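Local coordinates for protein L-Ribose isomerase (Acinetobacter, PDB 4Q0S) that probably interconverts L-ribose and its ketose L-ribulose in a metal-containing cupin barrel, here holding cobalt(II) and the sugar alcohol ribitol, at residues A[117-120]-A[121-124]; A[200-203]-A[204-207]; A[234-237]-A[238-242]; A[243-247]-A[248-252]. All coordinates share one frame; numbering follows the deposited sequence.

Contact 1: residues A[117-120]-A[121-124]; sequences HHHG and RKTE. With CO (cobalt (II) ion), chain B; RB0 (D-ribitol), chain C.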
loop_
_atom_site.group_PDB
_atom_site.type_symbol
_atom_site.label_atom_id
_atom_site.label_comp_id
_atom_site.label_asym_id
_atom_site.label_seq_id
_atom_site.Cartn_x
_atom_site.Cartn_y
_atom_site.Cartn_z
ATOM N N HIS A 117 7.460 30.384 5.238
ATOM C CA HIS A 117 7.888 30.522 6.619
ATOM C C HIS A 117 9.265 29.905 6.762
ATOM O O HIS A 117 9.776 29.274 5.829
ATOM C CB HIS A 117 6.908 29.809 7.560
ATOM C CG HIS A 117 6.901 28.319 7.404
ATOM N ND1 HIS A 117 6.365 27.687 6.304
ATOM C CD2 HIS A 117 7.410 27.339 8.190
ATOM C CE1 HIS A 117 6.546 26.380 6.417
ATOM N NE2 HIS A 117 7.178 26.144 7.552
ATOM N N HIS A 118 9.880 30.104 7.921
ATOM C CA HIS A 118 11.178 29.507 8.176
ATOM C C HIS A 118 11.263 29.202 9.654
ATOM O O HIS A 118 10.504 29.754 10.449
ATOM C CB HIS A 118 12.330 30.429 7.735
ATOM C CG HIS A 118 12.637 31.539 8.689
ATOM N ND1 HIS A 118 11.927 32.720 8.714
ATOM C CD2 HIS A 118 13.591 31.655 9.642
ATOM C CE1 HIS A 118 12.431 33.515 9.642
ATOM N NE2 HIS A 118 13.442 32.891 10.220
ATOM N N HIS A 119 12.169 28.303 10.015
ATOM C CA HIS A 119 12.352 27.912 11.407
ATOM C C HIS A 119 13.757 28.273 11.872
ATOM O O HIS A 119 14.725 28.091 11.137
ATOM C CB HIS A 119 12.148 26.404 11.555
ATOM C CG HIS A 119 10.860 25.914 10.973
ATOM N ND1 HIS A 119 9.636 26.187 11.544
ATOM C CD2 HIS A 119 10.602 25.206 9.848
ATOM C CE1 HIS A 119 8.679 25.669 10.797
ATOM N NE2 HIS A 119 9.239 25.069 9.762
ATOM N N GLY A 120 13.871 28.778 13.096
ATOM C CA GLY A 120 15.181 29.120 13.609
ATOM C C GLY A 120 15.917 27.868 14.047
ATOM O O GLY A 120 17.143 27.782 13.919
ATOM N N ARG A 121 15.169 26.881 14.541
ATOM C CA ARG A 121 15.773 25.643 15.033
ATOM C C ARG A 121 15.454 24.356 14.260
ATOM O O ARG A 121 16.299 23.461 14.160
ATOM C CB ARG A 121 15.378 25.451 16.500
ATOM C CG ARG A 121 15.426 26.738 17.314
ATOM C CD ARG A 121 14.915 26.525 18.723
ATOM N NE ARG A 121 14.812 27.774 19.475
ATOM C CZ ARG A 121 14.015 28.786 19.142
ATOM N NH1 ARG A 121 13.243 28.706 18.065
ATOM N NH2 ARG A 121 13.977 29.877 19.896
ATOM N N LYS A 122 14.249 24.253 13.708
ATOM C CA LYS A 122 13.865 23.031 13.006
ATOM C C LYS A 122 14.317 22.821 11.564
ATOM O O LYS A 122 14.057 23.640 10.681
ATOM C CB LYS A 122 12.346 22.842 13.058
ATOM C CG LYS A 122 11.877 21.540 12.387
ATOM C CD LYS A 122 10.382 21.316 12.554
ATOM C CE LYS A 122 9.572 22.356 11.795
ATOM N NZ LYS A 122 8.116 22.198 12.052
ATOM N N THR A 123 14.990 21.696 11.354
ATOM C CA THR A 123 15.447 21.269 10.039
ATOM C C THR A 123 14.475 20.150 9.627
ATOM O O THR A 123 14.203 19.232 10.413
ATOM C CB THR A 123 16.884 20.708 10.093
ATOM O OG1 THR A 123 17.816 21.788 10.239
ATOM C CG2 THR A 123 17.198 19.925 8.820
ATOM N N GLU A 124 13.962 20.230 8.400
ATOM C CA GLU A 124 13.000 19.252 7.889
ATOM C C GLU A 124 13.548 18.415 6.730
ATOM O O GLU A 124 14.567 18.753 6.128
ATOM C CB GLU A 124 11.738 19.972 7.386
ATOM C CG GLU A 124 11.094 20.936 8.381
ATOM C CD GLU A 124 10.033 21.835 7.746
ATOM O OE1 GLU A 124 9.748 21.696 6.539
ATOM O OE2 GLU A 124 9.486 22.698 8.459
HETATM CO CO CO B . 8.443 24.249 7.929
HETATM C C1 RB0 C . 3.838 23.908 9.047
HETATM O O1 RB0 C . 2.845 24.632 9.752
HETATM C C2 RB0 C . 4.423 22.835 9.953
HETATM O O2 RB0 C . 5.254 23.436 10.944
HETATM C C3 RB0 C . 5.214 21.799 9.126
HETATM O O3 RB0 C . 5.558 20.692 9.945
HETATM C C4 RB0 C . 6.480 22.378 8.483
HETATM O O4 RB0 C . 6.879 23.555 9.170
HETATM C C5 RB0 C . 6.226 22.693 7.011
HETATM O O5 RB0 C . 7.445 23.071 6.373
#
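His119 and Glu124 meet at the cobalt(II) ion, His119 NE2 binding it at 2.2 Å and Glu124 OE2 at 1.9 Å. The 2.7 Å between His119 NE2 and Glu124 OE2 is therefore the spacing of two metal ligands, with ring and carboxylate planes turned 49° apart. His117 NE2, at 2.3 Å from the cobalt, and His199 complete the three-histidine, one-glutamate set familiar from cupins. Ribitol fills the two other places with O4 and O5, and its O5 also lies 2.7 Å from Glu124 OE1. Lys122 runs alongside His119 and lays CE over the centre of the imidazole, a CH-pi contact of 3.5 Å from CE to the ring centroid. A bend at chi3 (67°) in its otherwise extended chain brings NZ to ribitol, where it makes weak hydrogen bonds to O2 and O4. In the second shell, the main-chain oxygens of Pro115 and Asp242 hold ND1 of His117 and His119 respectively, fixing the ring rotations, while Tyr126 OH bonds Glu124 OE1. The turn carries the chain out of strand 113-118 of the five-stranded sheet and into strand 124-130 of the six-stranded one.

Contact 2: residues A[200-203]-A[204-207]; sequences AFRC and PPDS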
loop_
_atom_site.group_PDB
_atom_site.type_symbol
_atom_site.label_atom_id
_atom_site.label_comp_id
_atom_site.label_asym_id
_atom_site.label_seq_id
_atom_site.Cartn_x
_atom_site.Cartn_y
_atom_site.Cartn_z
ATOM N N ALA A 200 8.035 26.959 1.393
ATOM C CA ALA A 200 6.602 26.823 1.222
ATOM C C ALA A 200 6.426 25.712 0.195
ATOM O O ALA A 200 7.368 25.356 -0.513
ATOM C CB ALA A 200 6.002 28.129 0.692
ATOM N N PHE A 201 5.230 25.145 0.126
ATOM C CA PHE A 201 4.981 24.098 -0.841
ATOM C C PHE A 201 3.498 23.944 -1.106
ATOM O O PHE A 201 2.669 24.317 -0.279
ATOM C CB PHE A 201 5.602 22.775 -0.372
ATOM C CG PHE A 201 5.119 22.299 0.974
ATOM C CD1 PHE A 201 3.916 21.607 1.096
ATOM C CD2 PHE A 201 5.892 22.507 2.116
ATOM C CE1 PHE A 201 3.491 21.124 2.343
ATOM C CE2 PHE A 201 5.477 22.030 3.365
ATOM C CZ PHE A 201 4.274 21.335 3.477
ATOM N N ARG A 202 3.169 23.413 -2.276
ATOM C CA ARG A 202 1.781 23.217 -2.647
ATOM C C ARG A 202 1.621 21.927 -3.430
ATOM O O ARG A 202 2.597 21.322 -3.880
ATOM C CB ARG A 202 1.286 24.355 -3.548
ATOM C CG ARG A 202 1.805 24.241 -4.983
ATOM C CD ARG A 202 1.054 25.145 -5.968
ATOM N NE ARG A 202 1.444 24.861 -7.350
ATOM C CZ ARG A 202 0.898 25.430 -8.420
ATOM N NH1 ARG A 202 -0.074 26.325 -8.280
ATOM N NH2 ARG A 202 1.313 25.091 -9.636
ATOM N N CYS A 203 0.364 21.537 -3.587
ATOM C CA CYS A 203 -0.014 20.386 -4.370
ATOM C C CYS A 203 -0.446 21.021 -5.691
ATOM O O CYS A 203 -1.187 22.004 -5.688
ATOM C CB CYS A 203 -1.211 19.681 -3.728
ATOM S SG CYS A 203 -1.945 18.388 -4.746
ATOM N N PRO A 204 0.040 20.507 -6.829
ATOM C CA PRO A 204 -0.367 21.095 -8.112
ATOM C C PRO A 204 -1.897 21.130 -8.177
ATOM O O PRO A 204 -2.563 20.196 -7.729
ATOM C CB PRO A 204 0.234 20.138 -9.136
ATOM C CG PRO A 204 1.467 19.658 -8.457
ATOM C CD PRO A 204 1.001 19.409 -7.034
ATOM N N PRO A 205 -2.472 22.209 -8.731
ATOM C CA PRO A 205 -3.929 22.377 -8.850
ATOM C C PRO A 205 -4.637 21.336 -9.719
ATOM O O PRO A 205 -5.831 21.092 -9.562
ATOM C CB PRO A 205 -4.073 23.782 -9.439
ATOM C CG PRO A 205 -2.816 24.475 -9.017
ATOM C CD PRO A 205 -1.771 23.407 -9.219
ATOM N N ASP A 206 -3.900 20.731 -10.636
ATOM C CA ASP A 206 -4.476 19.749 -11.544
ATOM C C ASP A 206 -4.333 18.315 -11.038
ATOM O O ASP A 206 -4.658 17.364 -11.745
ATOM C CB ASP A 206 -3.817 19.890 -12.914
ATOM C CG ASP A 206 -2.324 19.624 -12.869
ATOM O OD1 ASP A 206 -1.676 20.002 -11.866
ATOM O OD2 ASP A 206 -1.795 19.045 -13.844
ATOM N N SER A 207 -3.856 18.167 -9.808
ATOM C CA SER A 207 -3.666 16.848 -9.228
ATOM C C SER A 207 -4.986 16.131 -8.977
ATOM O O SER A 207 -5.951 16.723 -8.504
ATOM C CB SER A 207 -2.889 16.955 -7.916
ATOM O OG SER A 207 -2.714 15.676 -7.335
#
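Arg202 sets one face of its guanidinium against Pro205 where strand 199-202 of the cupin barrel gives way to a type I beta turn, Pro204 to Ser207. Its CB leaves the strand on the face opposite to Phe201, whose ring touches the bound ribitol. With chi1 at 76°, CG sits between the backbone N and the carbonyl carbon, and from there the chain runs extended to NE. CB, CG and CD carry the group toward the turn, approaching no atom of 204-207 closely. NE comes within 4.0 Å of Pro205 CD and forms a salt bridge with Glu134 on neighbouring strand 132-137. CZ faces the proline most directly, 3.4 Å from Pro205 CD, which stands over the centre of the guanidinium plane. NH1 touches Pro205 CG at 3.4 Å, and NH2, hydrogen-bonded elsewhere in the structure, is 3.5 Å from Pro205 CD. The pyrrolidine thus covers one face of the flat group, while the salt bridge from NE to Glu134 probably limits its rotation. Phe113, Phe136 and Val165 pack on the same side chain. Beyond the arginine, Ser207 N closes the turn on Pro204 O at 3.2 Å, and Ser207 OG is held by Val209 O. The turn brings Ser207 back beside Cys203, whose SG, anti to its own backbone N (chi1 171°), rests 3.6 Å from Ser207 CB.

Contact 3: residues A[234-237]-A[238-242]; sequences IPSW and LGMHD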
loop_
_atom_site.group_PDB
_atom_site.type_symbol
_atom_site.label_atom_id
_atom_site.label_comp_id
_atom_site.label_asym_id
_atom_site.label_seq_id
_atom_site.Cartn_x
_atom_site.Cartn_y
_atom_site.Cartn_z
ATOM N N ILE A 234 12.928 20.956 28.940
ATOM C CA ILE A 234 13.943 21.919 29.344
ATOM C C ILE A 234 13.219 23.240 29.577
ATOM O O ILE A 234 12.345 23.622 28.797
ATOM C CB ILE A 234 15.035 22.086 28.258
ATOM C CG1 ILE A 234 15.879 20.812 28.182
ATOM C CG2 ILE A 234 15.924 23.284 28.575
ATOM C CD1 ILE A 234 16.986 20.862 27.156
ATOM N N PRO A 235 13.560 23.946 30.670
ATOM C CA PRO A 235 12.949 25.229 31.029
ATOM C C PRO A 235 12.660 26.169 29.861
ATOM O O PRO A 235 11.503 26.499 29.599
ATOM C CB PRO A 235 13.951 25.810 32.018
ATOM C CG PRO A 235 14.387 24.585 32.758
ATOM C CD PRO A 235 14.611 23.584 31.639
ATOM N N SER A 236 13.710 26.588 29.160
ATOM C CA SER A 236 13.574 27.502 28.029
ATOM C C SER A 236 12.524 27.078 27.000
ATOM O O SER A 236 11.819 27.919 26.451
ATOM C CB SER A 236 14.924 27.679 27.330
ATOM O OG SER A 236 15.385 26.457 26.782
ATOM N N TRP A 237 12.423 25.780 26.739
ATOM C CA TRP A 237 11.460 25.266 25.768
ATOM C C TRP A 237 10.035 25.750 26.020
ATOM O O TRP A 237 9.226 25.821 25.094
ATOM C CB TRP A 237 11.475 23.738 25.778
ATOM C CG TRP A 237 12.718 23.131 25.203
ATOM C CD1 TRP A 237 13.998 23.586 25.341
ATOM C CD2 TRP A 237 12.805 21.912 24.456
ATOM N NE1 TRP A 237 14.879 22.723 24.731
ATOM C CE2 TRP A 237 14.172 21.686 24.182
ATOM C CE3 TRP A 237 11.858 20.985 23.996
ATOM C CZ2 TRP A 237 14.619 20.567 23.466
ATOM C CZ3 TRP A 237 12.302 19.873 23.286
ATOM C CH2 TRP A 237 13.672 19.674 23.030
ATOM N N LEU A 238 9.730 26.076 27.272
ATOM C CA LEU A 238 8.397 26.538 27.647
ATOM C C LEU A 238 7.969 27.799 26.900
ATOM O O LEU A 238 8.626 28.837 26.986
ATOM C CB LEU A 238 8.339 26.790 29.156
ATOM C CG LEU A 238 7.003 27.269 29.728
ATOM C CD1 LEU A 238 5.904 26.263 29.421
ATOM C CD2 LEU A 238 7.149 27.462 31.229
ATOM N N GLY A 239 6.861 27.697 26.171
ATOM C CA GLY A 239 6.350 28.828 25.415
ATOM C C GLY A 239 7.153 29.152 24.166
ATOM O O GLY A 239 6.728 29.952 23.331
ATOM N N MET A 240 8.318 28.529 24.036
ATOM C CA MET A 240 9.194 28.746 22.891
ATOM C C MET A 240 8.470 28.543 21.561
ATOM O O MET A 240 7.788 27.535 21.362
ATOM C CB MET A 240 10.383 27.792 22.979
ATOM C CG MET A 240 11.425 27.973 21.898
ATOM S SD MET A 240 12.701 26.711 22.043
ATOM C CE MET A 240 13.569 27.266 23.513
ATOM N N HIS A 241 8.613 29.508 20.657
ATOM C CA HIS A 241 7.990 29.414 19.341
ATOM C C HIS A 241 9.093 29.280 18.296
ATOM O O HIS A 241 10.152 29.904 18.416
ATOM C CB HIS A 241 7.140 30.651 19.044
ATOM C CG HIS A 241 6.285 30.514 17.819
ATOM N ND1 HIS A 241 5.393 29.475 17.646
ATOM C CD2 HIS A 241 6.177 31.288 16.712
ATOM C CE1 HIS A 241 4.772 29.617 16.488
ATOM N NE2 HIS A 241 5.229 30.709 15.901
ATOM N N ASP A 242 8.843 28.466 17.275
ATOM C CA ASP A 242 9.832 28.236 16.233
ATOM C C ASP A 242 9.246 28.336 14.828
ATOM O O ASP A 242 9.767 27.744 13.886
ATOM C CB ASP A 242 10.479 26.864 16.445
ATOM C CG ASP A 242 11.720 26.665 15.604
ATOM O OD1 ASP A 242 12.602 27.550 15.624
ATOM O OD2 ASP A 242 11.819 25.619 14.930
#
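Trp237 and Met240 are the two ends of a type II beta turn in the long loop that joins strand 211-217 of the cupin barrel to strand 244-245. Backbone hydrogen bonds set the path. Met240 N closes the turn on Trp237 O at 3.0 Å, with a bent N-H...O angle of 143°. Just before it, Leu238 N bonds Pro235 O, also at 3.0 Å, so the two bonds follow each other along the chain. Gly239 takes the third place of the type II turn with a positive phi of 74°, as such turns commonly require.

The sulfur supplies a Met-aromatic contact: Met240 SD lies 5.0 Å from the centroid of the five-membered ring of Trp237, approaching obliquely. The side chain runs extended as far as SD and then bends at chi3 (-72°), which swings CE back toward Ser236.

Van der Waals packing finishes the contact. Met240 CE lies 4.1 Å from Trp237 CD1, and Ile234 CG1 sits over one face of the indole near its rim. Farther out, Trp237 meets the ring of His221 edge to face and also the ring of Tyr219, while Met240 leans on Glu97 and Arg121 and Ile234 packs on Leu150 of a second subunit. On the surface side of the turn, Leu238 CB lies 3.2 Å from Pro235 O. The methyl end of the methionine stops against Ser236, its CE 3.5 Å from the main-chain O and 3.8 Å from OG.

Contact 4: residues A[243-247]-A[248-252]; sequences NDFVS and DAANT. With NCO (cobalt hexammine(III)), chain E.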
loop_
_atom_site.group_PDB
_atom_site.type_symbol
_atom_site.label_atom_id
_atom_site.label_comp_id
_atom_site.label_asym_id
_atom_site.label_seq_id
_atom_site.Cartn_x
_atom_site.Cartn_y
_atom_site.Cartn_z
ATOM N N ASN A 243 8.148 29.073 14.694
ATOM C CA ASN A 243 7.520 29.270 13.393
ATOM C C ASN A 243 7.547 30.754 13.079
ATOM O O ASN A 243 7.106 31.575 13.882
ATOM C CB ASN A 243 6.066 28.790 13.385
ATOM C CG ASN A 243 5.943 27.282 13.451
ATOM O OD1 ASN A 243 6.854 26.554 13.056
ATOM N ND2 ASN A 243 4.801 26.803 13.934
ATOM N N ASP A 244 8.069 31.096 11.909
ATOM C CA ASP A 244 8.144 32.487 11.495
ATOM C C ASP A 244 7.571 32.589 10.090
ATOM O O ASP A 244 8.285 32.396 9.106
ATOM C CB ASP A 244 9.600 32.961 11.496
ATOM C CG ASP A 244 9.727 34.476 11.461
ATOM O OD1 ASP A 244 8.884 35.144 10.820
ATOM O OD2 ASP A 244 10.687 34.999 12.071
ATOM N N PHE A 245 6.277 32.872 10.000
ATOM C CA PHE A 245 5.615 32.998 8.708
ATOM C C PHE A 245 5.874 34.380 8.124
ATOM O O PHE A 245 5.884 35.374 8.853
ATOM C CB PHE A 245 4.111 32.757 8.870
ATOM C CG PHE A 245 3.769 31.338 9.217
ATOM C CD1 PHE A 245 3.529 30.401 8.215
ATOM C CD2 PHE A 245 3.757 30.916 10.542
ATOM C CE1 PHE A 245 3.285 29.064 8.529
ATOM C CE2 PHE A 245 3.516 29.579 10.870
ATOM C CZ PHE A 245 3.280 28.652 9.860
ATOM N N VAL A 246 6.097 34.434 6.814
ATOM C CA VAL A 246 6.352 35.699 6.136
ATOM C C VAL A 246 5.136 36.616 6.255
ATOM O O VAL A 246 5.272 37.822 6.475
ATOM C CB VAL A 246 6.678 35.477 4.644
ATOM C CG1 VAL A 246 6.922 36.811 3.960
ATOM C CG2 VAL A 246 7.898 34.585 4.508
ATOM N N SER A 247 3.947 36.038 6.110
ATOM C CA SER A 247 2.709 36.801 6.219
ATOM C C SER A 247 2.219 36.745 7.663
ATOM O O SER A 247 2.060 35.662 8.226
ATOM C CB SER A 247 1.648 36.209 5.294
ATOM O OG SER A 247 0.499 37.035 5.264
ATOM N N ASP A 248 1.978 37.906 8.265
ATOM C CA ASP A 248 1.525 37.951 9.653
ATOM C C ASP A 248 0.186 37.264 9.870
ATOM O O ASP A 248 -0.077 36.724 10.948
ATOM C CB ASP A 248 1.442 39.397 10.149
ATOM C CG ASP A 248 2.793 40.081 10.179
ATOM O OD1 ASP A 248 3.246 40.551 9.113
ATOM O OD2 ASP A 248 3.408 40.134 11.266
ATOM N N ALA A 249 -0.661 37.290 8.846
ATOM C CA ALA A 249 -1.972 36.662 8.932
ATOM C C ALA A 249 -1.839 35.160 9.165
ATOM O O ALA A 249 -2.699 34.539 9.787
ATOM C CB ALA A 249 -2.758 36.925 7.652
ATOM N N ALA A 250 -0.746 34.586 8.670
ATOM C CA ALA A 250 -0.498 33.155 8.797
ATOM C C ALA A 250 -0.070 32.700 10.190
ATOM O O ALA A 250 -0.492 31.640 10.654
ATOM C CB ALA A 250 0.545 32.727 7.773
ATOM N N ASN A 251 0.766 33.491 10.857
ATOM C CA ASN A 251 1.251 33.133 12.192
ATOM C C ASN A 251 0.149 32.946 13.225
ATOM O O ASN A 251 0.209 32.036 14.053
ATOM C CB ASN A 251 2.232 34.188 12.713
ATOM C CG ASN A 251 3.665 33.687 12.746
ATOM O OD1 ASN A 251 4.342 33.631 11.718
ATOM N ND2 ASN A 251 4.130 33.307 13.932
ATOM N N THR A 252 -0.855 33.813 13.177
ATOM C CA THR A 252 -1.961 33.753 14.123
ATOM C C THR A 252 -2.844 32.514 13.962
ATOM O O THR A 252 -2.854 31.633 14.826
ATOM C CB THR A 252 -2.842 35.011 14.004
ATOM O OG1 THR A 252 -3.382 35.096 12.679
ATOM C CG2 THR A 252 -2.014 36.257 14.284
HETATM CO CO NCO E . 7.026 38.473 10.711
HETATM N N1 NCO E . 8.540 38.693 11.665
HETATM N N2 NCO E . 6.107 39.398 11.955
HETATM N N3 NCO E . 7.950 37.544 9.460
HETATM N N4 NCO E . 6.691 36.939 11.610
HETATM N N5 NCO E . 7.361 40.002 9.814
HETATM N N6 NCO E . 5.505 38.254 9.761
#
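A cobalt hexammine(III) site bridges the two segments, gripped by Asp244 and Phe245 from the strand and by Asp248 from the start of the helix. Asp244 OD1 accepts from ammines N3 and N4, both at 2.9 Å, and Asp248 OD2 takes N2 at 2.9 Å. Between these carboxylates, Phe245 O receives N3, N4 and N6, the last at 3.0 Å, and Val246 O adds a weak bond to N6. Two acidic groups and two carbonyl oxygens would suit this trivalent cation, probably a crystallisation additive.

Short strand 244-245, at the edge of a sheet of the cupin barrel, passes through Val246 and Ser247 into helix 248-254, with Ser247 at the N-cap position. Ala250 N returns to Ser247 O at 3.0 Å in the first helical turn.

Asn251 ties that helix back to the strand. Phe245 N donates to its OD1 at 2.7 Å, lying in the plane of the amide and nearly in line with its C=O bond (160°). The other end of the amide gives a long, weak bond from ND2 to Asn243 O, so the OD1 bond mainly sets the rotation of the group, with ND2 adding a little. An off-staggered chi1 of -109° puts it there, probably at some cost in strain. OD1 also lies in plane at the edge of the Phe245 ring, 3.0 Å from CD2, with amide and ring nearly perpendicular (82°). Ala250 packs beside it, its CB 3.7 Å from Phe245 CB. The phenyl ring itself stacks on metal-binding His117 and touches ribitol.

The four contacts follow one another along the chain in numerical order. Contacts 1, 2 and 4 share the five-stranded sheet, where strand 113-118 lies between 199-202 and 244-245. Contact 1 provides three of the four protein ligands of the cobalt(II), and contact 4, centres about 13 Å apart, backs it through a probable hydrogen bond from His118 N to Asp244 O. Contact 3 lies farther out, its centre about 15 Å from that of contact 1. Contact 2, at the end of strand 199-202, is across the chain's centre from contacts 1 and 3, its centre about 33 Å from that of contact 3. Contacts 1 and 4, and Phe201 of contact 2, reach the ribitol pocket, while Asp242 of contact 3 anchors the metal loop from outside by a salt bridge to Arg121.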